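Local coordinates for phosphate-specific transport system accessory protein PhoU homolog (Pseudomonas aeruginosa, PDB 4Q25) that acts as a negative regulator of the Pho regulon, forms a homodimer and probably takes part in controlling phosphate uptake, at residues Ile69-Cys73 with Ile93-Val97; Glu106-Val110 with Ser200-Ile204; His132-Val137 with Val166-Tyr170. One frame throughout, in Å; residues are numbered along the deposited sequence.

The three contacts step across an all-helical subunit. Contact 1 pairs helix 59-78 with helix 84-120; contact 2 takes up the same helix 84-120 further along and joins it to helix 188-220; contact 3 pairs helices 127-149 and 153-183. The centres of contacts 1 and 2 lie 21 Å apart, with nearest atoms about 10 Å from each other. Contacts 2 and 3, centres 11 Å apart, touch directly: I204 CG2 packs on V137 CG1 at 3.2 Å, and E202 OE1 sits 2.9 Å from D167 OD1, a close approach of two acids that may raise the proton affinity of one of them. Contacts 1 and 3, 28 Å apart, fall on opposite sides of the chain's centre.

Contact 1 of 3, residues Ile69-Cys73 with Ile93-Val97; sequences IDEEC and ISKSV
The D70 carboxylate is held by a salt bridge from OD2 to K95 of the second subunit, and on its own chain it lies against hydrocarbon. OD1 comes within 3.9 Å of V97 CG2 and 4.0 Å of S94 CB, with the D70 and V97 side chains sliding past each other in opposite directions. S94 offers D70 only its CB: with chi1 at 75° its OG is tucked between the backbone N and the carbonyl carbon and makes a weak hydrogen bond back to I91 O. Next to this polar strip the contact turns greasy. I69 CG2 meets two methyls, V97 CG1 at 3.5 Å and I93 CG2 at 3.7 Å, and the I69 and I93 side chains meet at about a right angle. C73 SG reaches the same I93 methyl, CG2, at 3.7 Å, so that methyl fits between I69 and C73, one helical turn apart. These residues lie within the first PhoU domain, where segments 69-73 of helix 59-78 and 93-97 of helix 84-120 run antiparallel, at 167° with axes 9.7 Å apart. I93 also touches V22 and L26 of helix 15-45, which adds a third helix to the packing. K95, on the far side of its helix, makes the reciprocal salt bridge to D70 of the second subunit. Between these segments, then, the cohesion is apolar, while the charges at D70 and K95 are spent on the dimer; E66 close beside D70 would probably make that lysine's positive charge all the more welcome.

Contact 2 of 3, residues Glu106-Val110 with Ser200-Ile204; sequences EASKV and SLERI
E106 and S200 meet where the two PhoU domains of the chain lie against each other, in an antiparallel helix pair drawn from helices 84-120 and 188-220. The local axes approach to 9.2 Å at a crossing angle of -159°, and the CA atoms of E106 and S200 come as close as 5.2 Å. The S200 hydroxyl donates to E106 OE2 at 2.7 Å, approaching nearly in line with the C-O bond of that oxygen; S200 OG also lies within weak hydrogen-bonding range of W196 O, back along its own helix. A bend at chi2 of E106 (-64°) lays the chain over the S200-R203 side of the partner helix and brings OE2 to the serine, while CD rests 4.1 Å from R203 CB. The arginine itself does not close a salt bridge here: R203 NE stays 5.6 Å from E106 OE1, and its guanidinium leans instead toward D206 in a long, weak ion pair. K109 likewise spends its NZ on D105, leaving its CB beside S200 OG. R203 and I204 belong to a Glu-X-X-X-Asp sequence running from E202 to D206, a signature that binds metal in relatives of this family; no metal is seen at this contact, and such a role here is only inferred. Van der Waals packing fills in on the buried side. V110 CG2 lies 3.7 Å from S200 CB, and I204, which also touches V37 of helix 15-45, slips beneath the glutamate, its CG1 3.6 Å from E106 CB and its CD1 4.0 Å from A107 N.

Contact 3 of 3, residues His132-Val137 with Val166-Tyr170; sequences HIGSQV and VDREY
Segments H132-V137 and V166-Y170 run antiparallel at 166°, their local helix axes 10.6 Å apart, with I133 and V166 nearest across the pair at 6.7 Å between CA atoms. E169 reaches over this gap with its chain extended beyond CG and presents its two carboxylate oxygens to different partners. OE2 accepts from H132 NE2 at 2.7 Å, but the bond is far from straight, at an N-H...O angle of 137°: the donor stands above the carboxylate plane, and OE2 is tilted out of the imidazole plane. H132 gets there because its CG lies anti to the backbone N (chi1 175°), which brings NE2 round to the glutamate. A hydrogen bond of this kind would probably favour a protonated imidazole. The other oxygen, OE1, takes the amide of Q136, which is nearly coplanar with the carboxylate. At 2.4 Å, Q136 NE2 to E169 OE1 is too short to be trusted in detail, so the pairing is plausible but its exact geometry doubtful. Q136 OE1 is also hydrogen-bonded to Y162 OH, consistent with the amide as modelled. The helices are 127-149 and 153-183, successive antiparallel members of the bundle in the second PhoU domain, and the polar trio sits toward its outer side. Deeper in, I133 runs past E169 in the opposite direction, its CG1 3.7 Å from E169 OE1 and its CD1 3.9 Å from Y170 N. V137 and V166 cross at about a right angle, V137 CG2 lying 4.0 Å from V166 CG1, though the exact place of that V137 methyl is less sure. Helix 188-220 packs behind them, L198 on I133 and R199 on Y170, while W196 of the second subunit touches Y170.

Contact 1 of 3, residues Ile69-Cys73 with Ile93-Val97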
loop_
_atom_site.group_PDB
_atom_site.type_symbol
_atom_site.label_atom_id
_atom_site.label_comp_id
_atom_site.label_asym_id
_atom_site.label_seq_id
_atom_site.Cartn_x
_atom_site.Cartn_y
_atom_site.Cartn_z
ATOM N N ILE A 69 -15.783 -10.706 1.599
ATOM C CA ILE A 69 -16.033 -10.477 0.184
ATOM C C ILE A 69 -15.131 -11.377 -0.658
ATOM O O ILE A 69 -15.539 -11.843 -1.701
ATOM C CB ILE A 69 -15.814 -8.995 -0.167
ATOM C CG1 ILE A 69 -16.885 -8.121 0.521
ATOM C CG2 ILE A 69 -15.834 -8.761 -1.662
ATOM C CD1 ILE A 69 -16.760 -6.610 0.253
ATOM N N ASP A 70 -13.896 -11.604 -0.221
ATOM C CA ASP A 70 -12.964 -12.447 -0.979
ATOM C C ASP A 70 -13.494 -13.857 -1.054
ATOM O O ASP A 70 -13.450 -14.464 -2.103
ATOM C CB ASP A 70 -11.543 -12.470 -0.367
ATOM C CG ASP A 70 -10.684 -11.281 -0.817
ATOM O OD1 ASP A 70 -10.564 -11.031 -2.039
ATOM O OD2 ASP A 70 -10.111 -10.589 0.061
ATOM N N GLU A 71 -13.970 -14.379 0.063
ATOM C CA GLU A 71 -14.517 -15.745 0.096
ATOM C C GLU A 71 -15.763 -15.865 -0.755
ATOM O O GLU A 71 -15.984 -16.865 -1.429
ATOM C CB GLU A 71 -14.833 -16.177 1.512
ATOM C CG GLU A 71 -13.597 -16.526 2.313
ATOM C CD GLU A 71 -12.739 -17.575 1.623
ATOM O OE1 GLU A 71 -13.154 -18.749 1.607
ATOM O OE2 GLU A 71 -11.670 -17.200 1.077
ATOM N N GLU A 72 -16.560 -14.814 -0.740
ATOM C CA GLU A 72 -17.746 -14.724 -1.573
ATOM C C GLU A 72 -17.399 -14.804 -3.051
ATOM O O GLU A 72 -18.082 -15.499 -3.832
ATOM C CB GLU A 72 -18.457 -13.411 -1.259
ATOM C CG GLU A 72 -19.916 -13.409 -1.555
ATOM C CD GLU A 72 -20.554 -12.075 -1.242
ATOM O OE1 GLU A 72 -21.616 -11.794 -1.846
ATOM O OE2 GLU A 72 -20.007 -11.313 -0.405
ATOM N N CYS A 73 -16.348 -14.085 -3.455
ATOM C CA CYS A 73 -15.879 -14.150 -4.850
ATOM C C CYS A 73 -15.391 -15.536 -5.197
ATOM O O CYS A 73 -15.386 -15.939 -6.381
ATOM C CB CYS A 73 -14.734 -13.178 -5.116
ATOM S SG CYS A 73 -15.160 -11.435 -4.966
ATOM N N ILE A 93 -13.987 -6.694 -8.386
ATOM C CA ILE A 93 -14.371 -6.668 -6.988
ATOM C C ILE A 93 -13.207 -7.104 -6.093
ATOM O O ILE A 93 -12.864 -6.417 -5.121
ATOM C CB ILE A 93 -15.594 -7.522 -6.730
ATOM C CG1 ILE A 93 -16.829 -6.814 -7.276
ATOM C CG2 ILE A 93 -15.766 -7.775 -5.240
ATOM C CD1 ILE A 93 -18.098 -7.644 -7.283
ATOM N N SER A 94 -12.588 -8.230 -6.413
ATOM C CA SER A 94 -11.572 -8.755 -5.520
ATOM C C SER A 94 -10.355 -7.841 -5.476
ATOM O O SER A 94 -9.748 -7.699 -4.449
ATOM C CB SER A 94 -11.186 -10.191 -5.885
ATOM O OG SER A 94 -10.389 -10.214 -7.033
ATOM N N LYS A 95 -10.009 -7.198 -6.570
ATOM C CA LYS A 95 -8.897 -6.265 -6.539
ATOM C C LYS A 95 -9.274 -4.975 -5.832
ATOM O O LYS A 95 -8.439 -4.357 -5.190
ATOM C CB LYS A 95 -8.376 -5.966 -7.938
ATOM C CG LYS A 95 -7.608 -7.147 -8.494
ATOM C CD LYS A 95 -6.895 -6.844 -9.789
ATOM C CE LYS A 95 -6.106 -8.076 -10.218
ATOM N NZ LYS A 95 -5.679 -7.890 -11.614
ATOM N N SER A 96 -10.543 -4.592 -5.917
ATOM C CA SER A 96 -10.956 -3.333 -5.358
ATOM C C SER A 96 -11.129 -3.395 -3.837
ATOM O O SER A 96 -10.881 -2.389 -3.176
ATOM C CB SER A 96 -12.157 -2.747 -6.084
ATOM O OG SER A 96 -13.287 -3.461 -5.729
ATOM N N VAL A 97 -11.462 -4.554 -3.260
ATOM C CA VAL A 97 -11.490 -4.644 -1.794
ATOM C C VAL A 97 -10.095 -4.438 -1.165
ATOM O O VAL A 97 -9.988 -4.011 -0.027
ATOM C CB VAL A 97 -12.107 -5.952 -1.248
ATOM C CG1 VAL A 97 -13.549 -6.051 -1.656
ATOM C CG2 VAL A 97 -11.343 -7.179 -1.712
#

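Contact 2 of 3, residues Glu106-Val110 with Ser200-Ile204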
loop_
_atom_site.group_PDB
_atom_site.type_symbol
_atom_site.label_atom_id
_atom_site.label_comp_id
_atom_site.label_asym_id
_atom_site.label_seq_id
_atom_site.Cartn_x
_atom_site.Cartn_y
_atom_site.Cartn_z
ATOM N N GLU A 106 -4.946 3.706 5.575
ATOM C CA GLU A 106 -4.382 5.039 5.517
ATOM C C GLU A 106 -5.208 6.014 6.371
ATOM O O GLU A 106 -4.652 6.875 7.000
ATOM C CB GLU A 106 -4.298 5.553 4.075
ATOM C CG GLU A 106 -3.340 4.787 3.173
ATOM C CD GLU A 106 -1.884 4.877 3.604
ATOM O OE1 GLU A 106 -1.092 4.015 3.154
ATOM O OE2 GLU A 106 -1.510 5.790 4.381
ATOM N N ALA A 107 -6.532 5.877 6.343
ATOM C CA ALA A 107 -7.401 6.697 7.151
ATOM C C ALA A 107 -6.987 6.564 8.592
ATOM O O ALA A 107 -6.983 7.535 9.349
ATOM C CB ALA A 107 -8.847 6.274 7.008
ATOM N N SER A 108 -6.667 5.338 8.963
ATOM C CA SER A 108 -6.378 4.998 10.328
ATOM C C SER A 108 -5.009 5.572 10.743
ATOM O O SER A 108 -4.853 6.014 11.891
ATOM C CB SER A 108 -6.524 3.484 10.564
ATOM O OG SER A 108 -6.065 3.139 11.824
ATOM N N LYS A 109 -4.060 5.617 9.816
ATOM C CA LYS A 109 -2.819 6.367 10.043
ATOM C C LYS A 109 -3.035 7.880 10.234
ATOM O O LYS A 109 -2.362 8.493 11.067
ATOM C CB LYS A 109 -1.808 6.158 8.933
ATOM C CG LYS A 109 -1.349 4.717 8.772
ATOM C CD LYS A 109 -0.316 4.627 7.652
ATOM C CE LYS A 109 -0.252 3.239 7.036
ATOM N NZ LYS A 109 -0.132 2.207 8.085
ATOM N N VAL A 110 -3.962 8.466 9.465
ATOM C CA VAL A 110 -4.322 9.890 9.611
ATOM C C VAL A 110 -4.847 10.103 11.021
ATOM O O VAL A 110 -4.413 11.015 11.702
ATOM C CB VAL A 110 -5.352 10.356 8.553
ATOM C CG1 VAL A 110 -5.856 11.774 8.811
ATOM C CG2 VAL A 110 -4.702 10.307 7.189
ATOM N N SER A 200 -0.552 9.939 3.428
ATOM C CA SER A 200 -1.703 9.040 3.505
ATOM C C SER A 200 -2.933 9.528 2.693
ATOM O O SER A 200 -3.638 8.745 2.078
ATOM C CB SER A 200 -2.121 8.827 4.976
ATOM O OG SER A 200 -1.124 8.123 5.735
ATOM N N LEU A 201 -3.234 10.817 2.724
ATOM C CA LEU A 201 -4.352 11.298 1.896
ATOM C C LEU A 201 -4.048 11.119 0.372
ATOM O O LEU A 201 -4.901 10.736 -0.403
ATOM C CB LEU A 201 -4.691 12.750 2.255
ATOM C CG LEU A 201 -5.289 12.937 3.653
ATOM C CD1 LEU A 201 -5.482 14.412 3.977
ATOM C CD2 LEU A 201 -6.607 12.198 3.789
ATOM N N GLU A 202 -2.819 11.367 -0.029
ATOM C CA GLU A 202 -2.408 11.173 -1.400
ATOM C C GLU A 202 -2.560 9.715 -1.819
ATOM O O GLU A 202 -3.001 9.430 -2.924
ATOM C CB GLU A 202 -0.961 11.604 -1.600
ATOM C CG GLU A 202 -0.537 11.493 -3.043
ATOM C CD GLU A 202 0.911 11.844 -3.302
ATOM O OE1 GLU A 202 1.214 12.238 -4.444
ATOM O OE2 GLU A 202 1.746 11.707 -2.391
ATOM N N ARG A 203 -2.189 8.798 -0.931
ATOM C CA ARG A 203 -2.349 7.392 -1.199
ATOM C C ARG A 203 -3.815 7.010 -1.285
ATOM O O ARG A 203 -4.213 6.191 -2.096
ATOM C CB ARG A 203 -1.683 6.572 -0.119
ATOM C CG ARG A 203 -0.159 6.618 -0.113
ATOM C CD ARG A 203 0.406 5.344 -0.680
ATOM N NE ARG A 203 0.275 5.254 -2.134
ATOM C CZ ARG A 203 0.158 4.119 -2.829
ATOM N NH1 ARG A 203 0.106 2.912 -2.227
ATOM N NH2 ARG A 203 0.053 4.197 -4.151
ATOM N N ILE A 204 -4.637 7.589 -0.433
ATOM C CA ILE A 204 -6.066 7.339 -0.556
ATOM C C ILE A 204 -6.581 7.713 -1.976
ATOM O O ILE A 204 -7.369 6.992 -2.560
ATOM C CB ILE A 204 -6.819 8.045 0.551
ATOM C CG1 ILE A 204 -6.518 7.331 1.871
ATOM C CG2 ILE A 204 -8.323 8.055 0.288
ATOM C CD1 ILE A 204 -7.021 8.066 3.087
#

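Contact 3 of 3, residues His132-Val137 with Val166-Tyr170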
loop_
_atom_site.group_PDB
_atom_site.type_symbol
_atom_site.label_atom_id
_atom_site.label_comp_id
_atom_site.label_asym_id
_atom_site.label_seq_id
_atom_site.Cartn_x
_atom_site.Cartn_y
_atom_site.Cartn_z
ATOM N N HIS A 132 -8.098 20.483 2.414
ATOM C CA HIS A 132 -8.323 20.591 0.988
ATOM C C HIS A 132 -8.064 19.293 0.229
ATOM O O HIS A 132 -8.904 18.841 -0.556
ATOM C CB HIS A 132 -7.444 21.697 0.421
ATOM C CG HIS A 132 -7.522 21.816 -1.060
ATOM N ND1 HIS A 132 -8.727 21.891 -1.726
ATOM C CD2 HIS A 132 -6.558 21.871 -2.009
ATOM C CE1 HIS A 132 -8.501 21.986 -3.024
ATOM N NE2 HIS A 132 -7.196 21.963 -3.224
ATOM N N ILE A 133 -6.898 18.702 0.451
ATOM C CA ILE A 133 -6.548 17.427 -0.174
ATOM C C ILE A 133 -7.467 16.309 0.323
ATOM O O ILE A 133 -7.953 15.475 -0.447
ATOM C CB ILE A 133 -5.058 17.132 0.061
ATOM C CG1 ILE A 133 -4.234 18.148 -0.715
ATOM C CG2 ILE A 133 -4.709 15.715 -0.339
ATOM C CD1 ILE A 133 -2.745 18.000 -0.604
ATOM N N GLY A 134 -7.778 16.333 1.610
ATOM C CA GLY A 134 -8.644 15.320 2.193
ATOM C C GLY A 134 -10.050 15.307 1.619
ATOM O O GLY A 134 -10.674 14.240 1.457
ATOM N N SER A 135 -10.587 16.488 1.345
ATOM C CA SER A 135 -11.965 16.560 0.874
ATOM C C SER A 135 -12.023 16.130 -0.583
ATOM O O SER A 135 -12.983 15.518 -1.020
ATOM C CB SER A 135 -12.559 17.955 1.055
ATOM O OG SER A 135 -11.777 18.881 0.358
ATOM N N GLN A 136 -10.971 16.437 -1.316
ATOM C CA GLN A 136 -10.870 16.025 -2.699
ATOM C C GLN A 136 -10.763 14.514 -2.839
ATOM O O GLN A 136 -11.485 13.882 -3.596
ATOM C CB GLN A 136 -9.658 16.660 -3.317
ATOM C CG GLN A 136 -9.856 18.131 -3.665
ATOM C CD GLN A 136 -8.562 18.785 -4.089
ATOM O OE1 GLN A 136 -8.538 19.551 -5.032
ATOM N NE2 GLN A 136 -7.479 18.467 -3.412
ATOM N N VAL A 137 -9.861 13.946 -2.066
ATOM C CA VAL A 137 -9.560 12.525 -2.122
ATOM C C VAL A 137 -10.747 11.693 -1.596
ATOM O O VAL A 137 -11.008 10.597 -2.062
ATOM C CB VAL A 137 -8.262 12.336 -1.328
ATOM C CG1 VAL A 137 -7.871 10.883 -1.186
ATOM C CG2 VAL A 137 -7.174 13.315 -1.769
ATOM N N VAL A 166 -4.129 16.011 -7.591
ATOM C CA VAL A 166 -3.956 15.767 -6.175
ATOM C C VAL A 166 -2.476 15.540 -5.860
ATOM O O VAL A 166 -1.940 16.173 -4.948
ATOM C CB VAL A 166 -4.839 14.617 -5.671
ATOM C CG1 VAL A 166 -4.266 14.032 -4.408
ATOM C CG2 VAL A 166 -6.253 15.095 -5.415
ATOM N N ASP A 167 -1.808 14.664 -6.611
ATOM C CA ASP A 167 -0.373 14.436 -6.383
ATOM C C ASP A 167 0.408 15.746 -6.546
ATOM O O ASP A 167 1.406 15.975 -5.864
ATOM C CB ASP A 167 0.188 13.345 -7.307
ATOM C CG ASP A 167 -0.522 11.981 -7.137
ATOM O OD1 ASP A 167 -1.144 11.720 -6.081
ATOM O OD2 ASP A 167 -0.475 11.144 -8.072
ATOM N N ARG A 168 -0.069 16.601 -7.442
ATOM C CA ARG A 168 0.544 17.899 -7.680
ATOM C C ARG A 168 0.397 18.808 -6.458
ATOM O O ARG A 168 1.365 19.429 -6.009
ATOM C CB ARG A 168 -0.094 18.578 -8.900
ATOM C CG ARG A 168 0.778 19.652 -9.501
ATOM C CD ARG A 168 0.002 20.626 -10.388
ATOM N NE ARG A 168 0.782 21.851 -10.603
ATOM C CZ ARG A 168 0.426 22.850 -11.408
ATOM N NH1 ARG A 168 -0.707 22.797 -12.093
ATOM N NH2 ARG A 168 1.212 23.915 -11.521
ATOM N N GLU A 169 -0.815 18.898 -5.933
ATOM C CA GLU A 169 -1.070 19.611 -4.686
ATOM C C GLU A 169 -0.228 19.093 -3.498
ATOM O O GLU A 169 0.245 19.868 -2.663
ATOM C CB GLU A 169 -2.537 19.469 -4.321
ATOM C CG GLU A 169 -3.481 20.226 -5.228
ATOM C CD GLU A 169 -4.902 20.004 -4.850
ATOM O OE1 GLU A 169 -5.223 18.975 -4.190
ATOM O OE2 GLU A 169 -5.714 20.871 -5.196
ATOM N N TYR A 170 -0.052 17.783 -3.426
ATOM C CA TYR A 170 0.751 17.194 -2.389
ATOM C C TYR A 170 2.206 17.700 -2.478
ATOM O O TYR A 170 2.785 18.105 -1.469
ATOM C CB TYR A 170 0.699 15.660 -2.430
ATOM C CG TYR A 170 1.763 15.032 -1.556
ATOM C CD1 TYR A 170 1.599 14.957 -0.183
ATOM C CD2 TYR A 170 2.968 14.577 -2.100
ATOM C CE1 TYR A 170 2.593 14.436 0.635
ATOM C CE2 TYR A 170 3.962 14.038 -1.305
ATOM C CZ TYR A 170 3.770 13.968 0.068
ATOM O OH TYR A 170 4.743 13.442 0.877
#